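Local coordinates for protein metallo-beta-lactamase (Pseudomonas stutzeri, PDB 4ZEJ) that probably hydrolyses beta-lactam antibiotics to substituted beta-amino acids, using zinc ions bound at its active site, at residues A[132-137]-A[142-147]; A[44-49]-A[152-157]; A[122-125]-A[130-133]. All coordinates share one frame; numbering follows the deposited sequence.

Interaction 1: residues A[132-137]-A[142-147]; sequences FYPGGG and NVVVWL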
loop_
_atom_site.group_PDB
_atom_site.type_symbol
_atom_site.label_atom_id
_atom_site.label_comp_id
_atom_site.label_asym_id
_atom_site.label_seq_id
_atom_site.Cartn_x
_atom_site.Cartn_y
_atom_site.Cartn_z
ATOM N N PHE A 132 9.515 3.173 -4.443
ATOM C CA PHE A 132 9.757 3.824 -5.727
ATOM C C PHE A 132 8.557 4.656 -6.133
ATOM O O PHE A 132 7.420 4.202 -6.019
ATOM C CB PHE A 132 10.037 2.763 -6.792
ATOM C CG PHE A 132 10.185 3.310 -8.182
ATOM C CD1 PHE A 132 11.332 4.009 -8.551
ATOM C CD2 PHE A 132 9.192 3.105 -9.132
ATOM C CE1 PHE A 132 11.479 4.502 -9.835
ATOM C CE2 PHE A 132 9.330 3.599 -10.417
ATOM C CZ PHE A 132 10.479 4.293 -10.773
ATOM N N TYR A 133 8.828 5.868 -6.608
ATOM C CA TYR A 133 7.804 6.754 -7.142
ATOM C C TYR A 133 7.779 6.600 -8.665
ATOM O O TYR A 133 8.731 6.996 -9.328
ATOM C CB TYR A 133 8.121 8.203 -6.765
ATOM C CG TYR A 133 7.104 9.189 -7.266
ATOM C CD1 TYR A 133 5.786 9.120 -6.829
ATOM C CD2 TYR A 133 7.444 10.180 -8.177
ATOM C CE1 TYR A 133 4.833 10.007 -7.281
ATOM C CE2 TYR A 133 6.495 11.085 -8.631
ATOM C CZ TYR A 133 5.195 11.005 -8.176
ATOM O OH TYR A 133 4.246 11.903 -8.627
ATOM N N PRO A 134 6.687 6.036 -9.229
ATOM C CA PRO A 134 6.571 5.831 -10.674
ATOM C C PRO A 134 6.075 7.049 -11.437
ATOM O O PRO A 134 6.157 7.073 -12.671
ATOM C CB PRO A 134 5.532 4.710 -10.761
ATOM C CG PRO A 134 4.604 5.017 -9.640
ATOM C CD PRO A 134 5.489 5.532 -8.530
ATOM N N GLY A 135 5.566 8.048 -10.717
ATOM C CA GLY A 135 4.895 9.197 -11.311
ATOM C C GLY A 135 3.466 9.262 -10.808
ATOM O O GLY A 135 2.995 8.339 -10.135
ATOM N N GLY A 136 2.772 10.348 -11.141
ATOM C CA GLY A 136 1.379 10.520 -10.765
ATOM C C GLY A 136 0.473 9.435 -11.343
ATOM O O GLY A 136 0.724 8.899 -12.430
ATOM N N GLY A 137 -0.565 9.090 -10.596
ATOM C CA GLY A 137 -1.554 8.115 -11.047
ATOM C C GLY A 137 -2.844 8.283 -10.281
ATOM O O GLY A 137 -3.599 9.247 -10.513
ATOM N N ASN A 142 1.413 8.752 -4.874
ATOM C CA ASN A 142 1.452 7.285 -4.838
ATOM C C ASN A 142 2.831 6.661 -5.111
ATOM O O ASN A 142 3.523 7.064 -6.036
ATOM C CB ASN A 142 0.324 6.616 -5.666
ATOM C CG ASN A 142 0.284 6.998 -7.152
ATOM O OD1 ASN A 142 -0.778 6.862 -7.757
ATOM N ND2 ASN A 142 1.388 7.416 -7.756
ATOM N N VAL A 143 3.221 5.696 -4.283
ATOM C CA VAL A 143 4.467 4.963 -4.465
ATOM C C VAL A 143 4.166 3.479 -4.460
ATOM O O VAL A 143 3.130 3.030 -3.926
ATOM C CB VAL A 143 5.523 5.289 -3.380
ATOM C CG1 VAL A 143 5.933 6.752 -3.475
ATOM C CG2 VAL A 143 5.023 4.979 -1.970
ATOM N N VAL A 144 5.090 2.723 -5.042
ATOM C CA VAL A 144 5.020 1.267 -5.057
ATOM C C VAL A 144 6.165 0.730 -4.190
ATOM O O VAL A 144 7.146 1.443 -3.922
ATOM C CB VAL A 144 5.025 0.687 -6.500
ATOM C CG1 VAL A 144 3.864 1.260 -7.302
ATOM C CG2 VAL A 144 6.351 0.926 -7.207
ATOM N N VAL A 145 5.997 -0.505 -3.724
ATOM C CA VAL A 145 6.938 -1.168 -2.820
ATOM C C VAL A 145 7.360 -2.471 -3.479
ATOM O O VAL A 145 6.518 -3.322 -3.790
ATOM C CB VAL A 145 6.327 -1.407 -1.410
ATOM C CG1 VAL A 145 7.246 -2.245 -0.518
ATOM C CG2 VAL A 145 6.028 -0.084 -0.752
ATOM N N TRP A 146 8.665 -2.590 -3.714
ATOM C CA TRP A 146 9.275 -3.757 -4.332
ATOM C C TRP A 146 9.987 -4.544 -3.258
ATOM O O TRP A 146 10.702 -3.964 -2.405
ATOM C CB TRP A 146 10.248 -3.318 -5.438
ATOM C CG TRP A 146 11.099 -4.402 -6.060
ATOM C CD1 TRP A 146 12.452 -4.484 -6.010
ATOM C CD2 TRP A 146 10.658 -5.530 -6.835
ATOM N NE1 TRP A 146 12.896 -5.595 -6.699
ATOM C CE2 TRP A 146 11.812 -6.252 -7.217
ATOM C CE3 TRP A 146 9.403 -5.998 -7.245
ATOM C CZ2 TRP A 146 11.749 -7.422 -7.988
ATOM C CZ3 TRP A 146 9.335 -7.165 -8.008
ATOM C CH2 TRP A 146 10.505 -7.855 -8.384
ATOM N N LEU A 147 9.775 -5.858 -3.297
ATOM C CA LEU A 147 10.366 -6.790 -2.355
ATOM C C LEU A 147 11.305 -7.687 -3.170
ATOM O O LEU A 147 10.885 -8.730 -3.677
ATOM C CB LEU A 147 9.266 -7.586 -1.649
ATOM C CG LEU A 147 8.202 -6.704 -0.970
ATOM C CD1 LEU A 147 7.121 -7.562 -0.342
ATOM C CD2 LEU A 147 8.802 -5.779 0.078
#

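Interaction 2: residues A[44-49]-A[152-157]; sequences FIVDTP and ILFGGC. With ZN (zinc ion), chain C.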
loop_
_atom_site.group_PDB
_atom_site.type_symbol
_atom_site.label_atom_id
_atom_site.label_comp_id
_atom_site.label_asym_id
_atom_site.label_seq_id
_atom_site.Cartn_x
_atom_site.Cartn_y
_atom_site.Cartn_z
ATOM N N PHE A 44 7.594 -5.992 9.075
ATOM C CA PHE A 44 7.338 -4.638 8.639
ATOM C C PHE A 44 5.972 -4.602 7.964
ATOM O O PHE A 44 5.622 -5.510 7.192
ATOM C CB PHE A 44 8.436 -4.155 7.687
ATOM C CG PHE A 44 8.558 -2.661 7.613
ATOM C CD1 PHE A 44 9.390 -1.974 8.492
ATOM C CD2 PHE A 44 7.845 -1.938 6.674
ATOM C CE1 PHE A 44 9.504 -0.589 8.431
ATOM C CE2 PHE A 44 7.952 -0.549 6.611
ATOM C CZ PHE A 44 8.785 0.118 7.489
ATOM N N ILE A 45 5.203 -3.555 8.264
ATOM C CA ILE A 45 3.853 -3.404 7.739
ATOM C C ILE A 45 3.879 -2.508 6.496
ATOM O O ILE A 45 4.444 -1.426 6.542
ATOM C CB ILE A 45 2.906 -2.809 8.828
ATOM C CG1 ILE A 45 2.718 -3.813 9.980
ATOM C CG2 ILE A 45 1.554 -2.440 8.235
ATOM C CD1 ILE A 45 2.177 -3.211 11.258
ATOM N N VAL A 46 3.267 -2.958 5.396
ATOM C CA VAL A 46 3.088 -2.141 4.195
ATOM C C VAL A 46 1.602 -1.774 4.139
ATOM O O VAL A 46 0.750 -2.631 3.854
ATOM C CB VAL A 46 3.541 -2.859 2.892
ATOM C CG1 VAL A 46 3.370 -1.941 1.687
ATOM C CG2 VAL A 46 4.997 -3.320 3.004
ATOM N N ASP A 47 1.326 -0.504 4.434
ATOM C CA ASP A 47 -0.009 0.079 4.600
ATOM C C ASP A 47 -0.779 -0.434 5.819
ATOM O O ASP A 47 -0.794 -1.618 6.114
ATOM C CB ASP A 47 -0.835 -0.040 3.323
ATOM C CG ASP A 47 -0.324 0.867 2.221
ATOM O OD1 ASP A 47 0.153 1.983 2.527
ATOM O OD2 ASP A 47 -0.455 0.496 1.041
ATOM N N THR A 48 -1.415 0.488 6.534
ATOM C CA THR A 48 -2.153 0.126 7.716
ATOM C C THR A 48 -3.520 -0.419 7.324
ATOM O O THR A 48 -4.018 -0.133 6.222
ATOM C CB THR A 48 -2.350 1.297 8.700
ATOM O OG1 THR A 48 -3.328 2.220 8.206
ATOM C CG2 THR A 48 -1.041 2.016 8.975
ATOM N N PRO A 49 -4.139 -1.191 8.228
ATOM C CA PRO A 49 -5.567 -1.446 8.090
ATOM C C PRO A 49 -6.365 -0.156 8.146
ATOM O O PRO A 49 -5.837 0.902 8.495
ATOM C CB PRO A 49 -5.878 -2.343 9.281
ATOM C CG PRO A 49 -4.588 -3.032 9.563
ATOM C CD PRO A 49 -3.562 -1.967 9.334
ATOM N N ILE A 152 7.958 -9.644 -5.367
ATOM C CA ILE A 152 6.611 -9.104 -5.238
ATOM C C ILE A 152 6.695 -7.597 -5.407
ATOM O O ILE A 152 7.527 -6.937 -4.776
ATOM C CB ILE A 152 5.983 -9.442 -3.873
ATOM C CG1 ILE A 152 5.707 -10.950 -3.779
ATOM C CG2 ILE A 152 4.715 -8.602 -3.614
ATOM C CD1 ILE A 152 5.345 -11.417 -2.383
ATOM N N LEU A 153 5.818 -7.061 -6.249
ATOM C CA LEU A 153 5.567 -5.639 -6.301
ATOM C C LEU A 153 4.226 -5.362 -5.642
ATOM O O LEU A 153 3.191 -5.840 -6.096
ATOM C CB LEU A 153 5.549 -5.149 -7.751
ATOM C CG LEU A 153 5.392 -3.649 -7.936
ATOM C CD1 LEU A 153 6.619 -2.910 -7.425
ATOM C CD2 LEU A 153 5.117 -3.348 -9.408
ATOM N N PHE A 154 4.261 -4.622 -4.549
ATOM C CA PHE A 154 3.052 -4.107 -3.930
ATOM C C PHE A 154 2.712 -2.781 -4.606
ATOM O O PHE A 154 3.390 -1.777 -4.410
ATOM C CB PHE A 154 3.233 -3.928 -2.431
ATOM C CG PHE A 154 1.984 -3.471 -1.750
ATOM C CD1 PHE A 154 1.004 -4.387 -1.380
ATOM C CD2 PHE A 154 1.765 -2.114 -1.532
ATOM C CE1 PHE A 154 -0.167 -3.961 -0.772
ATOM C CE2 PHE A 154 0.601 -1.686 -0.933
ATOM C CZ PHE A 154 -0.370 -2.600 -0.561
ATOM N N GLY A 155 1.655 -2.790 -5.408
ATOM C CA GLY A 155 1.277 -1.619 -6.201
ATOM C C GLY A 155 0.478 -0.577 -5.446
ATOM O O GLY A 155 0.436 0.581 -5.860
ATOM N N GLY A 156 -0.191 -0.974 -4.365
ATOM C CA GLY A 156 -1.148 -0.111 -3.706
ATOM C C GLY A 156 -2.235 0.305 -4.681
ATOM O O GLY A 156 -2.522 -0.400 -5.661
ATOM N N CYS A 157 -2.828 1.467 -4.443
ATOM C CA CYS A 157 -3.987 1.888 -5.213
ATOM C C CYS A 157 -3.597 2.456 -6.589
ATOM O O CYS A 157 -4.454 2.725 -7.431
ATOM C CB CYS A 157 -4.822 2.833 -4.362
ATOM S SG CYS A 157 -5.114 2.044 -2.750
HETATM ZN ZN ZN C . -7.090 2.577 -1.969
#

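Interaction 3: residues A[122-125]-A[130-133]; sequences STLV and EVFY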
loop_
_atom_site.group_PDB
_atom_site.type_symbol
_atom_site.label_atom_id
_atom_site.label_comp_id
_atom_site.label_asym_id
_atom_site.label_seq_id
_atom_site.Cartn_x
_atom_site.Cartn_y
_atom_site.Cartn_z
ATOM N N SER A 122 13.694 5.088 -2.140
ATOM C CA SER A 122 14.128 4.886 -0.772
ATOM C C SER A 122 14.229 3.399 -0.491
ATOM O O SER A 122 13.601 2.573 -1.172
ATOM C CB SER A 122 13.144 5.526 0.207
ATOM O OG SER A 122 13.203 6.935 0.139
ATOM N N THR A 123 15.021 3.082 0.525
ATOM C CA THR A 123 15.279 1.728 0.956
ATOM C C THR A 123 14.956 1.616 2.452
ATOM O O THR A 123 15.375 2.463 3.248
ATOM C CB THR A 123 16.756 1.392 0.673
ATOM O OG1 THR A 123 16.921 1.219 -0.737
ATOM C CG2 THR A 123 17.195 0.131 1.365
ATOM N N LEU A 124 14.225 0.569 2.823
ATOM C CA LEU A 124 13.895 0.279 4.221
ATOM C C LEU A 124 14.427 -1.088 4.606
ATOM O O LEU A 124 14.570 -1.968 3.756
ATOM C CB LEU A 124 12.377 0.301 4.426
ATOM C CG LEU A 124 11.695 1.662 4.506
ATOM C CD1 LEU A 124 10.197 1.495 4.310
ATOM C CD2 LEU A 124 12.002 2.327 5.840
ATOM N N VAL A 125 14.706 -1.262 5.893
ATOM C CA VAL A 125 15.147 -2.544 6.443
ATOM C C VAL A 125 16.329 -3.146 5.646
ATOM O O VAL A 125 16.259 -4.281 5.165
ATOM C CB VAL A 125 13.967 -3.552 6.557
ATOM C CG1 VAL A 125 14.301 -4.672 7.544
ATOM C CG2 VAL A 125 12.687 -2.852 6.998
ATOM N N GLU A 130 12.072 -1.810 -0.937
ATOM C CA GLU A 130 12.397 -0.671 -1.773
ATOM C C GLU A 130 11.123 0.099 -2.074
ATOM O O GLU A 130 10.107 -0.504 -2.415
ATOM C CB GLU A 130 13.085 -1.123 -3.056
ATOM C CG GLU A 130 14.388 -1.875 -2.787
ATOM C CD GLU A 130 15.177 -2.226 -4.041
ATOM O OE1 GLU A 130 14.688 -2.003 -5.169
ATOM O OE2 GLU A 130 16.311 -2.729 -3.887
ATOM N N VAL A 131 11.196 1.420 -1.952
ATOM C CA VAL A 131 10.069 2.331 -2.224
ATOM C C VAL A 131 10.426 3.143 -3.471
ATOM O O VAL A 131 11.513 3.712 -3.549
ATOM C CB VAL A 131 9.807 3.259 -1.025
ATOM C CG1 VAL A 131 8.620 4.185 -1.282
ATOM C CG2 VAL A 131 9.570 2.431 0.232
ATOM N N PHE A 132 9.515 3.173 -4.443
ATOM C CA PHE A 132 9.757 3.824 -5.727
ATOM C C PHE A 132 8.557 4.656 -6.133
ATOM O O PHE A 132 7.420 4.202 -6.019
ATOM C CB PHE A 132 10.037 2.763 -6.792
ATOM C CG PHE A 132 10.185 3.310 -8.182
ATOM C CD1 PHE A 132 11.332 4.009 -8.551
ATOM C CD2 PHE A 132 9.192 3.105 -9.132
ATOM C CE1 PHE A 132 11.479 4.502 -9.835
ATOM C CE2 PHE A 132 9.330 3.599 -10.417
ATOM C CZ PHE A 132 10.479 4.293 -10.773
ATOM N N TYR A 133 8.828 5.868 -6.608
ATOM C CA TYR A 133 7.804 6.754 -7.142
ATOM C C TYR A 133 7.779 6.600 -8.665
ATOM O O TYR A 133 8.731 6.996 -9.328
ATOM C CB TYR A 133 8.121 8.203 -6.765
ATOM C CG TYR A 133 7.104 9.189 -7.266
ATOM C CD1 TYR A 133 5.786 9.120 -6.829
ATOM C CD2 TYR A 133 7.444 10.180 -8.177
ATOM C CE1 TYR A 133 4.833 10.007 -7.281
ATOM C CE2 TYR A 133 6.495 11.085 -8.631
ATOM C CZ TYR A 133 5.195 11.005 -8.176
ATOM O OH TYR A 133 4.246 11.903 -8.627
#

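Interaction 1: residues A[132-137]-A[142-147]
Phe-132 and Val-144 face each other as a hydrogen-bonded antiparallel pair where strands 129-132 and 144-147 run together inside the smaller sheet of the metallo-beta-lactamase alpha-beta/beta-alpha sandwich. The loop between them carries His-138, a zinc ligand. Two nearly straight backbone bonds fix the register: Phe-132 N gives to Val-144 O (3.0 Å) and Val-144 N to Phe-132 O (2.9 Å).

The close packing lies beyond this pair, under the loop. Tyr-133, its CG anti to the backbone N (chi1 -179°), lays one ring face under Gly-135 N, 3.7 Å above the plane over the ring centre, and turns CD1 edge-on to Asn-142 O at 3.2 Å. That carbonyl is buried without a hydrogen-bonding partner in the model, and here it meets the Tyr-133 ring edge and Pro-134 CD. The phenol continues to Ile-140, where OH bonds the carbonyl, and at that same ring edge CD1 also meets Val-143 CG1, the two side chains crossing almost perpendicularly.

The looser side is at Phe-132. Its side chain starts out alongside Val-144, but the ring then leads off into a partly exposed position; its remaining contact is at the edge, CD2 to Val-144 CG2 at 4.1 Å, with Phe-132 CB equally near that methyl.

Asn-142, just ahead of strand 144-147, turns its amide back to the loop, CG sitting between the backbone N and the carbonyl carbon (chi1 58°): OD1 takes the N-H of Thr-139, next to His-138, while ND2 makes a weak, bent bond to Gly-135 O, 3.0 Å long with 131° at the hydrogen.

Interaction 2: residues A[44-49]-A[152-157]
Val-46 lays its CG1 methyl on a face of the Phe-154 ring, and this apolar contact is the heart of the pairing. The methyl stands 4.0 Å from the ring centroid, 26° off the normal, a CH-pi arrangement displaced toward the CD2 rim, where Val-46 CG1 comes within 3.6 Å of Phe-154 CD2. Both side chains reach across the gap from opposite sides and slide past each other. Phe-154 does so with its CG anti to the backbone N (chi1 -177°), an extended pose that carries the ring well out from its strand.

The second kind of contact is polar against the ring edge. Asp-47 OD2 lies near the ring plane, 3.1 Å from Phe-154 CE2 and 3.5 Å from CZ, with the carboxylate turned 62° from the ring. The C-H rim of a phenyl ring carries slight positive charge, so this approach is probably favourable. The stronger partners of the same oxygen are Thr-75 OG1, by a hydrogen bond, and Arg-81 NH1, by a salt bridge.

Here the two sheets of the alpha-beta/beta-alpha sandwich meet: strand 42-46 belongs to the larger, strand 152-156 to the smaller. The backbones stay well apart, 8.4 Å between Val-46 CA and Phe-154 CA; these segments meet through side chains, and Val-145 packs against both Val-46 and Phe-154.

Metal coordination comes last. Two residues beyond Phe-154 the chain passes through Gly-156, whose positive phi suits glycine, and reaches Cys-157, whose SG binds zinc at 2.2 Å together with Asp-80 and His-199. Arg-81, the salt-bridge partner of Asp-47, directly follows Asp-80 in sequence, so the carboxylate is linked to the chain just beside that zinc ligand.

Interaction 3: residues A[122-125]-A[130-133]
Leu-124 and Val-131 are brought together by their torsions. In Leu-124 the first torsion puts CG beside the backbone N (chi1 -77°), with CD1 stretched on beyond it; in Val-131, CG1 is anti to the backbone N (chi1 -179°), leaving CG2 as the branch directed toward the Leu-124 side chain. Leu-124 CD1 and Val-131 CG2 therefore touch branch to branch at 4.2 Å. On the opposite face of the sheet Glu-130 starts with CG beside its own N and then runs out extended, and CG passes Thr-123 OG1 at a loose 4.5 Å.

Between these two layers the backbones hold each other. Ser-122 and Val-131 form a hydrogen-bonded antiparallel pair: Ser-122 N gives to Val-131 O (2.9 Å), and Val-131 N gives to Ser-122 O (2.8 Å), the latter almost perfectly straight at 178° although the donor is tilted out of the carbonyl plane. The Ser-122 oxygen has a further neighbour in Glu-130 CA, 3.5 Å away, a CA-H...O contact. Thr-123 and Glu-130 make the next, non-hydrogen-bonded pair.

This is a beta hairpin, strands 121-124 and 129-132, and strand 121-124 is the outermost on its side of the smaller sheet of the metallo-beta-lactamase sandwich. The two faces of the hairpin have different surroundings. Leu-124 looks inward, meeting Phe-44 and Val-73 of the opposing sheet, while Val-131 packs on Val-143. Glu-130 lies on the outer face, its side chain along Trp-146 and Pro-148, and there Thr-123 is exposed on the surface of the molecule. Ser-122 sits on the Val-131 side of the sheet but stays partly exposed, its CB 4.2 Å from Val-131 CB.

Interactions 1 and 3 hold consecutive strands of one sheet and share Phe-132 and Tyr-133, so strand 129-132 is gripped by backbone bonds on both its edges. Interaction 2 differs in kind: it joins the two sheets near the centre of the molecule and relies on ring packing instead of main-chain bonds. Its strand 152-156 in turn pairs with 144-147 of interaction 1, as in the bond from Phe-154 N to Val-145 O. Interactions 1 and 2 are buried and lead into the zinc ligands, whereas interaction 3 lies at the sheet margin, partly exposed, yet still reaches the core where Leu-124 CD1 meets Phe-44 CZ.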